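Glutamine cyclotransferase (Porphyromonas gingivalis W83, PDB 6QQL) probably catalyses the zinc-dependent cyclisation of N-terminal glutamine to pyroglutamate, as a glutaminyl cyclase of the M28 peptidase family. Local coordinates at residues Trp109-Gln117 with Tyr168-Trp177; Leu201-Phe211 with Ile291-Val300. All coordinates share one frame; numbering follows the deposited sequence.

Interaction 1 joins two loops beside the zinc ion, which is held by Asp133, Asp167 and His283; the side chain of Arg112 comes within about 5 Å of the metal. Interaction 2 lies deeper in the chain, with the side chain of Ala206 about 12 Å from the zinc, and joins the loop after strand 197-202, and Phe211, to the first turns of helix 294-311 and the residues just before it. The centres of interactions 1 and 2 are about 21 Å apart. Between interactions 1 and 2 the nearest atoms are about 8 Å apart, with no touch. Gly205 N in interaction 2 nevertheless bonds to Asp132, the neighbour of the zinc ligand Asp133.

Interaction 1: Trp109-Gln117 with Tyr168-Trp177; sequences WDTRPVCDQ and YGSYGDDESW
The carbonyl oxygen of Gly169 is gripped end-on by both terminal nitrogens of Arg112, from the same face of the peptide plane. Arg112 NH1 lies 2.8 Å from Gly169 O and NH2 lies 3.1 Å from it, neither bond quite straight, with the oxygen near the guanidinium plane. The arginine reaches this far because its chain is extended and CG stands anti to the backbone nitrogen (chi1 179°). Over one face of the guanidinium comes the indole rim of Trp177, whose CZ3 is 3.2 Å from Arg112 NH1; the two planes are turned 44° apart, well short of a parallel stack. NE is modelled in a salt bridge with Asp116, although its length is too short to trust. Tyr171 adds a second point of meeting. Its hydroxyl stands 3.1 Å from Asp116 OD2, and Gln117 NE2 comes 3.2 Å from Tyr171 CZ. The stronger partner of that hydroxyl is His283 ND1, while Arg112 NH1 also donates to the backbone oxygen of Asp167. His283 and Asp167 bind zinc, so Tyr171 and Arg112 stand in the second shell, consistent with a part in positioning these two residues. Pro113 CG packs on Tyr168 CE1, 3.4 Å away. Within the fold, 109-117 follows strand 102-108 and leads toward helix 131-149, while 168-177 lies in the loop between strand 157-163, parallel beside 102-108, and helix 179-186.

Interaction 2: Leu201-Phe211 with Ile291-Val300; sequences LDMVGAKGATF and IIDKNVLDAV
The ring of Phe211 meets two valines of helix 294-311 in different ways: Val296 CG1 lies at its edge, 4.2 Å from Phe211 CZ, whereas Val300 CG2 approaches obliquely, 3.5 Å from Phe211 CE2. Another part of the ring's edge faces Met203 O, close to the ring plane, and Phe241 meets the ring at about 45°. Val300 divides its two methyls between partners. CG1, anti to the backbone nitrogen (chi1 174°), slides past the methyls of Leu201, while CG2 also touches Val204 CB at 3.7 Å. One turn earlier on the helix, Val296 sets CG1 against Ala209 CB at 4.0 Å and both methyls near Ala206 O. The backbones are joined here by a single antiparallel bridge, in which Ala206 and Ile292 form a non-hydrogen-bonded pair flanked by two nearly straight bonds, Asp293 N to Gly205 O (2.8 Å) and Lys207 N to Ile291 O (3.0 Å). The bridge lies just before the helix, whose N-cap is Asp293, with OD1 accepting from Asn295 N at 2.7 Å. A type II turn starts at the bridged Ala206 and ends at Ala209, with Gly208 at positive phi. Leu297 CD2 packs against Gly205 CA and Val204 O. Lys207 CB rests on Asp293 CB, 3.6 Å apart, at the exposed margin of this otherwise buried contact.

Interaction 1: Trp109-Gln117 with Tyr168-Trp177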
ATOM      1  N   TRP A 109      -3.732  -3.243  -4.136  1.00 30.72           N
ATOM      2  CA  TRP A 109      -3.273  -4.530  -4.643  1.00 25.69           C
ATOM      3  C   TRP A 109      -3.589  -4.746  -6.113  1.00 21.20           C
ATOM      4  O   TRP A 109      -3.164  -5.758  -6.672  1.00 28.40           O
ATOM      5  CB  TRP A 109      -3.856  -5.687  -3.803  1.00 21.47           C
ATOM      6  CG  TRP A 109      -5.355  -5.890  -3.904  1.00 13.93           C
ATOM      7  CD1 TRP A 109      -6.312  -5.211  -3.208  1.00 22.96           C
ATOM      8  CD2 TRP A 109      -6.056  -6.853  -4.706  1.00 13.12           C
ATOM      9  NE1 TRP A 109      -7.561  -5.676  -3.537  1.00 24.24           N
ATOM     10  CE2 TRP A 109      -7.431  -6.682  -4.457  1.00 14.63           C
ATOM     11  CE3 TRP A 109      -5.658  -7.831  -5.617  1.00 20.64           C
ATOM     12  CZ2 TRP A 109      -8.406  -7.451  -5.087  1.00 14.02           C
ATOM     13  CZ3 TRP A 109      -6.625  -8.589  -6.241  1.00 16.61           C
ATOM     14  CH2 TRP A 109      -7.986  -8.394  -5.974  1.00 14.43           C
ATOM     15  N   ASP A 110      -4.290  -3.822  -6.765  1.00 21.73           N
ATOM     16  CA  ASP A 110      -4.568  -3.993  -8.183  1.00 19.91           C
ATOM     17  C   ASP A 110      -3.324  -3.647  -8.985  1.00 25.94           C
ATOM     18  O   ASP A 110      -2.372  -3.053  -8.472  1.00 28.65           O
ATOM     19  CB  ASP A 110      -5.769  -3.139  -8.640  1.00 22.00           C
ATOM     20  CG  ASP A 110      -5.637  -1.651  -8.278  1.00 25.90           C
ATOM     21  OD1 ASP A 110      -5.481  -1.339  -7.087  1.00 34.65           O
ATOM     22  OD2 ASP A 110      -5.737  -0.782  -9.170  1.00 29.85           O
ATOM     23  N   THR A 111      -3.317  -4.055 -10.247  1.00 23.44           N
ATOM     24  CA  THR A 111      -2.262  -3.678 -11.174  1.00 15.76           C
ATOM     25  C   THR A 111      -2.866  -2.804 -12.261  1.00 22.59           C
ATOM     26  O   THR A 111      -4.003  -3.027 -12.687  1.00 37.27           O
ATOM     27  CB  THR A 111      -1.590  -4.911 -11.792  1.00 26.87           C
ATOM     28  OG1 THR A 111      -1.177  -5.813 -10.748  1.00 16.68           O
ATOM     29  CG2 THR A 111      -0.383  -4.505 -12.682  1.00 15.60           C
ATOM     30  N   ARG A 112      -2.131  -1.770 -12.649  1.00 26.79           N
ATOM     31  CA  ARG A 112      -2.521  -0.971 -13.798  1.00 25.18           C
ATOM     32  C   ARG A 112      -2.519  -1.850 -15.049  1.00 20.06           C
ATOM     33  O   ARG A 112      -1.621  -2.678 -15.217  1.00 22.27           O
ATOM     34  CB  ARG A 112      -1.573   0.216 -13.965  1.00 16.69           C
ATOM     35  CG  ARG A 112      -1.893   1.109 -15.160  1.00 22.10           C
ATOM     36  CD  ARG A 112      -1.413   2.514 -14.905  1.00 24.61           C
ATOM     37  NE  ARG A 112      -1.790   3.484 -15.932  1.00 29.04           N
ATOM     38  CZ  ARG A 112      -2.998   4.032 -16.040  1.00 27.91           C
ATOM     39  NH1 ARG A 112      -3.965   3.678 -15.199  1.00 32.49           N
ATOM     40  NH2 ARG A 112      -3.242   4.926 -16.993  1.00 20.83           N
ATOM     41  N   PRO A 113      -3.515  -1.716 -15.931  1.00 18.44           N
ATOM     42  CA  PRO A 113      -3.656  -2.658 -17.052  1.00 26.42           C
ATOM     43  C   PRO A 113      -2.640  -2.481 -18.166  1.00 28.97           C
ATOM     44  O   PRO A 113      -2.648  -3.275 -19.119  1.00 29.79           O
ATOM     45  CB  PRO A 113      -5.064  -2.348 -17.582  1.00 30.43           C
ATOM     46  CG  PRO A 113      -5.744  -1.586 -16.510  1.00 23.83           C
ATOM     47  CD  PRO A 113      -4.672  -0.810 -15.839  1.00 19.63           C
ATOM     48  N   VAL A 114      -1.784  -1.467 -18.082  1.00 37.75           N
ATOM     49  CA  VAL A 114      -0.904  -1.084 -19.180  1.00 43.28           C
ATOM     50  C   VAL A 114       0.342  -0.440 -18.613  1.00 56.39           C
ATOM     51  O   VAL A 114       0.278   0.271 -17.605  1.00 59.28           O
ATOM     52  CB  VAL A 114      -1.589  -0.089 -20.127  1.00 22.24           C
ATOM     53  CG1 VAL A 114      -2.468  -0.828 -21.104  1.00 36.76           C
ATOM     54  CG2 VAL A 114      -2.403   0.877 -19.290  1.00 21.70           C
ATOM     55  N   CYS A 115       1.480  -0.687 -19.271  1.00 54.33           N
ATOM     56  CA  CYS A 115       2.694   0.094 -19.025  1.00 43.05           C
ATOM     57  C   CYS A 115       2.696   1.295 -19.978  1.00 47.08           C
ATOM     58  O   CYS A 115       3.401   1.342 -20.989  1.00 52.60           O
ATOM     59  CB  CYS A 115       3.944  -0.778 -19.142  1.00 44.16           C
ATOM     60  SG  CYS A 115       4.001  -2.128 -20.386  1.00 51.20           S
ATOM     61  N   ASP A 116       1.878   2.298 -19.618  1.00 42.35           N
ATOM     62  CA  ASP A 116       1.717   3.545 -20.367  1.00 35.04           C
ATOM     63  C   ASP A 116       2.995   4.349 -20.506  1.00 36.27           C
ATOM     64  O   ASP A 116       3.034   5.293 -21.303  1.00 38.99           O
ATOM     65  CB  ASP A 116       0.753   4.463 -19.656  1.00 45.92           C
ATOM     66  CG  ASP A 116      -0.489   3.798 -19.326  1.00 57.23           C
ATOM     67  OD1 ASP A 116      -1.173   3.398 -20.282  1.00 74.56           O
ATOM     68  OD2 ASP A 116      -0.751   3.649 -18.118  1.00 51.75           O
ATOM     69  N   GLN A 117       3.987   4.082 -19.665  1.00 26.84           N
ATOM     70  CA  GLN A 117       5.184   4.898 -19.590  1.00 27.29           C
ATOM     71  C   GLN A 117       6.419   4.092 -19.961  1.00 35.70           C
ATOM     72  O   GLN A 117       7.527   4.437 -19.541  1.00 47.53           O
ATOM     73  CB  GLN A 117       5.326   5.460 -18.176  1.00 36.59           C
ATOM     74  CG  GLN A 117       4.037   6.003 -17.584  1.00 42.97           C
ATOM     75  CD  GLN A 117       3.868   7.474 -17.842  1.00 52.38           C
ATOM     76  OE1 GLN A 117       4.834   8.235 -17.813  1.00 60.25           O
ATOM     77  NE2 GLN A 117       2.639   7.889 -18.108  1.00 58.22           N
ATOM     78  N   TYR A 168      -6.460   2.445 -12.039  1.00 39.45           N
ATOM     79  CA  TYR A 168      -7.170   2.304 -13.316  1.00 44.31           C
ATOM     80  C   TYR A 168      -7.409   3.624 -14.036  1.00 48.73           C
ATOM     81  O   TYR A 168      -7.810   3.606 -15.206  1.00 44.50           O
ATOM     82  CB  TYR A 168      -8.533   1.608 -13.123  1.00 35.55           C
ATOM     83  CG  TYR A 168      -8.997   0.751 -14.303  1.00 43.27           C
ATOM     84  CD1 TYR A 168      -8.558  -0.572 -14.451  1.00 53.50           C
ATOM     85  CD2 TYR A 168      -9.884   1.247 -15.251  1.00 50.68           C
ATOM     86  CE1 TYR A 168      -8.988  -1.372 -15.518  1.00 51.08           C
ATOM     87  CE2 TYR A 168     -10.318   0.454 -16.329  1.00 56.86           C
ATOM     88  CZ  TYR A 168      -9.865  -0.849 -16.451  1.00 59.52           C
ATOM     89  OH  TYR A 168     -10.296  -1.622 -17.510  1.00 67.21           O
ATOM     90  N   GLY A 169      -7.166   4.754 -13.384  1.00 47.87           N
ATOM     91  CA  GLY A 169      -7.506   6.043 -13.944  1.00 42.98           C
ATOM     92  C   GLY A 169      -6.703   6.417 -15.178  1.00 43.98           C
ATOM     93  O   GLY A 169      -5.933   5.635 -15.740  1.00 31.77           O
ATOM     94  N   SER A 170      -6.941   7.647 -15.636  1.00 55.12           N
ATOM     95  CA  SER A 170      -6.165   8.277 -16.693  1.00 52.02           C
ATOM     96  C   SER A 170      -5.447   9.498 -16.133  1.00 46.71           C
ATOM     97  O   SER A 170      -5.793  10.034 -15.075  1.00 30.61           O
ATOM     98  CB  SER A 170      -7.039   8.695 -17.869  1.00 54.06           C
ATOM     99  OG  SER A 170      -7.980   9.657 -17.456  1.00 33.56           O
ATOM    100  N   TYR A 171      -4.445   9.952 -16.875  1.00 52.52           N
ATOM    101  CA  TYR A 171      -3.563  10.961 -16.307  1.00 53.22           C
ATOM    102  C   TYR A 171      -4.218  12.338 -16.225  1.00 49.41           C
ATOM    103  O   TYR A 171      -3.956  13.087 -15.276  1.00 54.76           O
ATOM    104  CB  TYR A 171      -2.258  10.974 -17.088  1.00 46.62           C
ATOM    105  CG  TYR A 171      -1.523   9.660 -16.933  1.00 36.18           C
ATOM    106  CD1 TYR A 171      -1.000   9.267 -15.695  1.00 28.11           C
ATOM    107  CD2 TYR A 171      -1.339   8.818 -18.012  1.00 40.37           C
ATOM    108  CE1 TYR A 171      -0.331   8.059 -15.542  1.00 25.35           C
ATOM    109  CE2 TYR A 171      -0.660   7.610 -17.875  1.00 38.00           C
ATOM    110  CZ  TYR A 171      -0.161   7.239 -16.641  1.00 35.33           C
ATOM    111  OH  TYR A 171       0.512   6.040 -16.535  1.00 45.26           O
ATOM    112  N   GLY A 172      -5.063  12.693 -17.167  1.00 44.05           N
ATOM    113  CA  GLY A 172      -5.560  14.047 -17.009  1.00 61.12           C
ATOM    114  C   GLY A 172      -6.762  14.203 -16.098  1.00 75.66           C
ATOM    115  O   GLY A 172      -7.386  15.270 -16.086  1.00 75.06           O
ATOM    116  N   ASP A 173      -7.097  13.164 -15.320  1.00 73.85           N
ATOM    117  CA  ASP A 173      -8.314  13.113 -14.498  1.00 60.09           C
ATOM    118  C   ASP A 173      -7.938  12.548 -13.127  1.00 56.11           C
ATOM    119  O   ASP A 173      -7.973  11.334 -12.923  1.00 47.38           O
ATOM    120  CB  ASP A 173      -9.369  12.261 -15.191  1.00 49.95           C
ATOM    121  CG  ASP A 173     -10.699  12.239 -14.456  1.00 58.45           C
ATOM    122  OD1 ASP A 173     -10.832  12.886 -13.383  1.00 61.52           O
ATOM    123  OD2 ASP A 173     -11.602  11.522 -14.942  1.00 55.61           O
ATOM    124  N   ASP A 174      -7.628  13.434 -12.175  1.00 71.81           N
ATOM    125  CA  ASP A 174      -7.057  12.988 -10.902  1.00 73.38           C
ATOM    126  C   ASP A 174      -8.027  12.201 -10.015  1.00 61.56           C
ATOM    127  O   ASP A 174      -7.566  11.425  -9.167  1.00 44.65           O
ATOM    128  CB  ASP A 174      -6.495  14.188 -10.137  1.00 79.05           C
ATOM    129  CG  ASP A 174      -5.152  14.641 -10.680  1.00 79.42           C
ATOM    130  OD1 ASP A 174      -5.077  14.953 -11.886  1.00 81.85           O
ATOM    131  OD2 ASP A 174      -4.173  14.669  -9.899  1.00 73.79           O
ATOM    132  N   GLU A 175      -9.343  12.335 -10.193  1.00 57.39           N
ATOM    133  CA  GLU A 175     -10.265  11.575  -9.361  1.00 48.73           C
ATOM    134  C   GLU A 175     -10.762  10.303 -10.057  1.00 45.06           C
ATOM    135  O   GLU A 175     -11.796   9.749  -9.676  1.00 36.26           O
ATOM    136  CB  GLU A 175     -11.417  12.452  -8.882  1.00 35.91           C
ATOM    137  CG  GLU A 175     -12.185  13.174  -9.954  1.00 66.79           C
ATOM    138  CD  GLU A 175     -13.549  13.640  -9.443  1.00 71.25           C
ATOM    139  OE1 GLU A 175     -14.399  14.026 -10.269  1.00 71.04           O
ATOM    140  OE2 GLU A 175     -13.774  13.605  -8.210  1.00 74.32           O
ATOM    141  N   SER A 176     -10.045   9.844 -11.077  1.00 39.82           N
ATOM    142  CA  SER A 176     -10.207   8.511 -11.636  1.00 30.08           C
ATOM    143  C   SER A 176      -9.248   7.505 -11.015  1.00 27.65           C
ATOM    144  O   SER A 176      -9.214   6.344 -11.436  1.00 28.88           O
ATOM    145  CB  SER A 176      -9.985   8.542 -13.139  1.00 38.65           C
ATOM    146  OG  SER A 176      -8.654   8.946 -13.395  1.00 37.03           O
ATOM    147  N   TRP A 177      -8.412   7.939 -10.090  1.00 29.15           N
ATOM    148  CA  TRP A 177      -7.558   7.048  -9.325  1.00 29.61           C
ATOM    149  C   TRP A 177      -8.108   6.874  -7.912  1.00 30.37           C
ATOM    150  O   TRP A 177      -8.910   7.678  -7.425  1.00 33.09           O
ATOM    151  CB  TRP A 177      -6.130   7.598  -9.272  1.00 28.52           C
ATOM    152  CG  TRP A 177      -5.631   8.092 -10.606  1.00 28.01           C
ATOM    153  CD1 TRP A 177      -5.807   9.337 -11.137  1.00 31.88           C
ATOM    154  CD2 TRP A 177      -4.876   7.352 -11.571  1.00 31.16           C
ATOM    155  NE1 TRP A 177      -5.203   9.422 -12.373  1.00 36.74           N
ATOM    156  CE2 TRP A 177      -4.624   8.214 -12.659  1.00 33.99           C
ATOM    157  CE3 TRP A 177      -4.398   6.042 -11.623  1.00 31.34           C
ATOM    158  CZ2 TRP A 177      -3.914   7.810 -13.776  1.00 33.07           C
ATOM    159  CZ3 TRP A 177      -3.695   5.647 -12.720  1.00 38.85           C
ATOM    160  CH2 TRP A 177      -3.459   6.526 -13.790  1.00 44.74           C
TER

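Interaction 2: Leu201-Phe211 with Ile291-Val300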
ATOM      1  N   LEU A 201       1.425   2.300   2.396  1.00 22.88           N
ATOM      2  CA  LEU A 201       2.619   1.892   1.663  1.00 15.36           C
ATOM      3  C   LEU A 201       2.295   1.810   0.185  1.00 26.25           C
ATOM      4  O   LEU A 201       1.343   1.126  -0.208  1.00 37.99           O
ATOM      5  CB  LEU A 201       3.131   0.534   2.127  1.00 22.77           C
ATOM      6  CG  LEU A 201       3.394   0.386   3.614  1.00 29.93           C
ATOM      7  CD1 LEU A 201       4.111  -0.935   3.908  1.00 37.98           C
ATOM      8  CD2 LEU A 201       4.208   1.578   4.090  1.00 29.08           C
ATOM      9  N   ASP A 202       3.076   2.508  -0.631  1.00 26.69           N
ATOM     10  CA  ASP A 202       2.894   2.466  -2.073  1.00 22.63           C
ATOM     11  C   ASP A 202       4.268   2.468  -2.713  1.00 16.45           C
ATOM     12  O   ASP A 202       5.037   3.415  -2.538  1.00 18.40           O
ATOM     13  CB  ASP A 202       2.037   3.635  -2.560  1.00 16.75           C
ATOM     14  CG  ASP A 202       1.580   3.452  -3.984  1.00 40.23           C
ATOM     15  OD1 ASP A 202       1.888   2.385  -4.560  1.00 53.46           O
ATOM     16  OD2 ASP A 202       0.894   4.349  -4.524  1.00 49.17           O
ATOM     17  N   MET A 203       4.565   1.406  -3.453  1.00 23.67           N
ATOM     18  CA  MET A 203       5.859   1.211  -4.107  1.00 29.99           C
ATOM     19  C   MET A 203       6.999   1.359  -3.099  1.00 30.87           C
ATOM     20  O   MET A 203       7.703   2.366  -3.067  1.00 31.30           O
ATOM     21  CB  MET A 203       6.063   2.162  -5.290  1.00 24.54           C
ATOM     22  CG  MET A 203       5.267   1.828  -6.540  1.00 17.19           C
ATOM     23  SD  MET A 203       5.217   3.172  -7.779  1.00 18.02           S
ATOM     24  CE  MET A 203       4.037   4.339  -7.091  1.00 18.18           C
ATOM     25  N   VAL A 204       7.141   0.324  -2.262  1.00 31.31           N
ATOM     26  CA  VAL A 204       8.129   0.298  -1.182  1.00 37.02           C
ATOM     27  C   VAL A 204       9.147  -0.829  -1.370  1.00 35.10           C
ATOM     28  O   VAL A 204       9.725  -1.326  -0.398  1.00 26.97           O
ATOM     29  CB  VAL A 204       7.447   0.199   0.202  1.00 23.78           C
ATOM     30  CG1 VAL A 204       6.647   1.438   0.496  1.00 15.69           C
ATOM     31  CG2 VAL A 204       6.518  -1.005   0.245  1.00 21.22           C
ATOM     32  N   GLY A 205       9.415  -1.216  -2.616  1.00 37.59           N
ATOM     33  CA  GLY A 205      10.313  -2.337  -2.854  1.00 33.89           C
ATOM     34  C   GLY A 205      11.369  -2.159  -3.935  1.00 25.83           C
ATOM     35  O   GLY A 205      12.203  -3.044  -4.135  1.00 22.49           O
ATOM     36  N   ALA A 206      11.347  -1.046  -4.659  1.00 26.10           N
ATOM     37  CA  ALA A 206      12.296  -0.887  -5.748  1.00 29.86           C
ATOM     38  C   ALA A 206      13.680  -0.574  -5.192  1.00 32.70           C
ATOM     39  O   ALA A 206      13.814   0.109  -4.178  1.00 29.94           O
ATOM     40  CB  ALA A 206      11.844   0.207  -6.717  1.00 17.76           C
ATOM     41  N   LYS A 207      14.700  -1.169  -5.809  1.00 35.48           N
ATOM     42  CA  LYS A 207      16.069  -0.890  -5.422  1.00 18.13           C
ATOM     43  C   LYS A 207      16.358   0.594  -5.552  1.00 18.77           C
ATOM     44  O   LYS A 207      15.939   1.244  -6.514  1.00 19.14           O
ATOM     45  CB  LYS A 207      17.030  -1.701  -6.279  1.00 18.39           C
ATOM     46  CG  LYS A 207      18.455  -1.271  -6.147  1.00 18.97           C
ATOM     47  CD  LYS A 207      19.387  -2.012  -7.086  1.00 19.34           C
ATOM     48  CE  LYS A 207      20.578  -2.529  -6.304  1.00 29.87           C
ATOM     49  NZ  LYS A 207      21.294  -3.581  -7.040  1.00 40.65           N
ATOM     50  N   GLY A 208      17.038   1.133  -4.542  1.00 24.16           N
ATOM     51  CA  GLY A 208      17.418   2.539  -4.530  1.00 21.65           C
ATOM     52  C   GLY A 208      16.296   3.525  -4.300  1.00 20.38           C
ATOM     53  O   GLY A 208      16.474   4.718  -4.554  1.00 20.08           O
ATOM     54  N   ALA A 209      15.151   3.059  -3.807  1.00 29.90           N
ATOM     55  CA  ALA A 209      14.001   3.925  -3.566  1.00 33.93           C
ATOM     56  C   ALA A 209      14.323   5.046  -2.583  1.00 27.21           C
ATOM     57  O   ALA A 209      15.136   4.884  -1.666  1.00 30.52           O
ATOM     58  CB  ALA A 209      12.826   3.104  -3.036  1.00 30.68           C
ATOM     59  N   THR A 210      13.621   6.172  -2.745  1.00 23.57           N
ATOM     60  CA  THR A 210      13.788   7.354  -1.899  1.00 19.84           C
ATOM     61  C   THR A 210      12.431   7.732  -1.325  1.00 25.83           C
ATOM     62  O   THR A 210      11.497   8.029  -2.079  1.00 31.23           O
ATOM     63  CB  THR A 210      14.355   8.545  -2.693  1.00 20.65           C
ATOM     64  OG1 THR A 210      13.489   8.860  -3.788  1.00 20.81           O
ATOM     65  CG2 THR A 210      15.717   8.234  -3.272  1.00 21.00           C
ATOM     66  N   PHE A 211      12.317   7.737  -0.001  1.00 19.33           N
ATOM     67  CA  PHE A 211      11.070   8.104   0.671  1.00 19.58           C
ATOM     68  C   PHE A 211      11.236   9.474   1.328  1.00 28.09           C
ATOM     69  O   PHE A 211      11.798   9.590   2.427  1.00 21.43           O
ATOM     70  CB  PHE A 211      10.672   7.031   1.674  1.00 22.83           C
ATOM     71  CG  PHE A 211      10.645   5.646   1.087  1.00 24.19           C
ATOM     72  CD1 PHE A 211       9.769   5.330   0.057  1.00 17.81           C
ATOM     73  CD2 PHE A 211      11.510   4.666   1.552  1.00 24.49           C
ATOM     74  CE1 PHE A 211       9.751   4.073  -0.487  1.00 18.54           C
ATOM     75  CE2 PHE A 211      11.487   3.382   1.001  1.00 17.15           C
ATOM     76  CZ  PHE A 211      10.617   3.091  -0.011  1.00 17.05           C
ATOM     77  N   ILE A 291      13.183  -5.794 -10.271  1.00 41.21           N
ATOM     78  CA  ILE A 291      13.466  -4.483  -9.699  1.00 24.33           C
ATOM     79  C   ILE A 291      13.468  -4.482  -8.177  1.00 22.66           C
ATOM     80  O   ILE A 291      14.027  -3.554  -7.576  1.00 20.14           O
ATOM     81  CB  ILE A 291      12.435  -3.458 -10.201  1.00 27.33           C
ATOM     82  CG1 ILE A 291      13.057  -2.079 -10.295  1.00 24.38           C
ATOM     83  CG2 ILE A 291      11.186  -3.422  -9.307  1.00 36.13           C
ATOM     84  CD1 ILE A 291      13.635  -1.799 -11.640  1.00 35.13           C
ATOM     85  N   ILE A 292      12.908  -5.515  -7.546  1.00 19.79           N
ATOM     86  CA  ILE A 292      12.674  -5.527  -6.104  1.00 22.23           C
ATOM     87  C   ILE A 292      13.975  -5.775  -5.346  1.00 28.03           C
ATOM     88  O   ILE A 292      14.722  -6.713  -5.650  1.00 34.02           O
ATOM     89  CB  ILE A 292      11.627  -6.585  -5.742  1.00 18.62           C
ATOM     90  CG1 ILE A 292      10.304  -6.293  -6.459  1.00 18.27           C
ATOM     91  CG2 ILE A 292      11.419  -6.610  -4.235  1.00 18.03           C
ATOM     92  CD1 ILE A 292       9.596  -5.065  -5.993  1.00 17.58           C
ATOM     93  N   ASP A 293      14.236  -4.952  -4.332  1.00 24.58           N
ATOM     94  CA  ASP A 293      15.395  -5.098  -3.465  1.00 22.72           C
ATOM     95  C   ASP A 293      14.934  -5.505  -2.066  1.00 35.46           C
ATOM     96  O   ASP A 293      14.250  -4.728  -1.383  1.00 34.59           O
ATOM     97  CB  ASP A 293      16.175  -3.781  -3.447  1.00 24.89           C
ATOM     98  CG  ASP A 293      17.426  -3.818  -2.565  1.00 41.24           C
ATOM     99  OD1 ASP A 293      17.624  -4.778  -1.777  1.00 48.17           O
ATOM    100  OD2 ASP A 293      18.223  -2.854  -2.659  1.00 53.36           O
ATOM    101  N   LYS A 294      15.390  -6.684  -1.609  1.00 35.18           N
ATOM    102  CA  LYS A 294      15.026  -7.156  -0.274  1.00 25.71           C
ATOM    103  C   LYS A 294      15.403  -6.134   0.783  1.00 22.77           C
ATOM    104  O   LYS A 294      14.660  -5.942   1.753  1.00 26.10           O
ATOM    105  CB  LYS A 294      15.729  -8.488   0.041  1.00 29.92           C
ATOM    106  CG  LYS A 294      15.152  -9.722  -0.624  1.00 34.15           C
ATOM    107  CD  LYS A 294      15.727 -11.027  -0.069  1.00 40.35           C
ATOM    108  CE  LYS A 294      15.335 -12.236  -0.968  1.00 41.64           C
ATOM    109  NZ  LYS A 294      16.186 -13.473  -0.839  1.00 41.12           N
ATOM    110  N   ASN A 295      16.504  -5.409   0.577  1.00 25.30           N
ATOM    111  CA  ASN A 295      16.936  -4.447   1.591  1.00 30.12           C
ATOM    112  C   ASN A 295      15.945  -3.299   1.704  1.00 31.61           C
ATOM    113  O   ASN A 295      15.661  -2.816   2.806  1.00 29.64           O
ATOM    114  CB  ASN A 295      18.335  -3.920   1.271  1.00 28.78           C
ATOM    115  CG  ASN A 295      19.420  -4.977   1.472  1.00 25.96           C
ATOM    116  OD1 ASN A 295      20.307  -5.163   0.623  1.00 22.13           O
ATOM    117  ND2 ASN A 295      19.355  -5.670   2.606  1.00 26.45           N
ATOM    118  N   VAL A 296      15.394  -2.860   0.577  1.00 28.57           N
ATOM    119  CA  VAL A 296      14.387  -1.817   0.630  1.00 17.88           C
ATOM    120  C   VAL A 296      13.120  -2.351   1.292  1.00 22.61           C
ATOM    121  O   VAL A 296      12.528  -1.685   2.147  1.00 16.88           O
ATOM    122  CB  VAL A 296      14.133  -1.257  -0.777  1.00 17.91           C
ATOM    123  CG1 VAL A 296      13.192  -0.103  -0.718  1.00 17.42           C
ATOM    124  CG2 VAL A 296      15.424  -0.792  -1.357  1.00 40.52           C
ATOM    125  N   LEU A 297      12.699  -3.572   0.945  1.00 32.76           N
ATOM    126  CA  LEU A 297      11.597  -4.182   1.695  1.00 30.18           C
ATOM    127  C   LEU A 297      11.883  -4.211   3.195  1.00 29.20           C
ATOM    128  O   LEU A 297      10.998  -3.886   3.999  1.00 31.81           O
ATOM    129  CB  LEU A 297      11.271  -5.587   1.168  1.00 30.15           C
ATOM    130  CG  LEU A 297      10.614  -5.604  -0.219  1.00 16.67           C
ATOM    131  CD1 LEU A 297      10.397  -6.993  -0.727  1.00 16.95           C
ATOM    132  CD2 LEU A 297       9.309  -4.851  -0.165  1.00 16.27           C
ATOM    133  N   ASP A 298      13.120  -4.566   3.596  1.00 26.05           N
ATOM    134  CA  ASP A 298      13.442  -4.641   5.030  1.00 29.17           C
ATOM    135  C   ASP A 298      13.318  -3.272   5.697  1.00 25.94           C
ATOM    136  O   ASP A 298      12.727  -3.158   6.777  1.00 23.53           O
ATOM    137  CB  ASP A 298      14.850  -5.234   5.259  1.00 24.83           C
ATOM    138  CG  ASP A 298      15.194  -5.453   6.764  1.00 32.76           C
ATOM    139  OD1 ASP A 298      14.548  -6.263   7.453  1.00 40.42           O
ATOM    140  OD2 ASP A 298      16.117  -4.791   7.285  1.00 44.58           O
ATOM    141  N   ALA A 299      13.837  -2.220   5.054  1.00 17.67           N
ATOM    142  CA  ALA A 299      13.811  -0.889   5.655  1.00 18.10           C
ATOM    143  C   ALA A 299      12.391  -0.441   5.957  1.00 22.47           C
ATOM    144  O   ALA A 299      12.074  -0.078   7.096  1.00 29.70           O
ATOM    145  CB  ALA A 299      14.480   0.118   4.729  1.00 22.07           C
ATOM    146  N   VAL A 300      11.520  -0.463   4.948  1.00 26.47           N
ATOM    147  CA  VAL A 300      10.132  -0.067   5.157  1.00 23.04           C
ATOM    148  C   VAL A 300       9.485  -0.971   6.187  1.00 24.37           C
ATOM    149  O   VAL A 300       8.861  -0.500   7.148  1.00 19.69           O
ATOM    150  CB  VAL A 300       9.343  -0.109   3.841  1.00 23.79           C
ATOM    151  CG1 VAL A 300       7.865   0.155   4.134  1.00 26.42           C
ATOM    152  CG2 VAL A 300       9.898   0.886   2.830  1.00 16.26           C
TER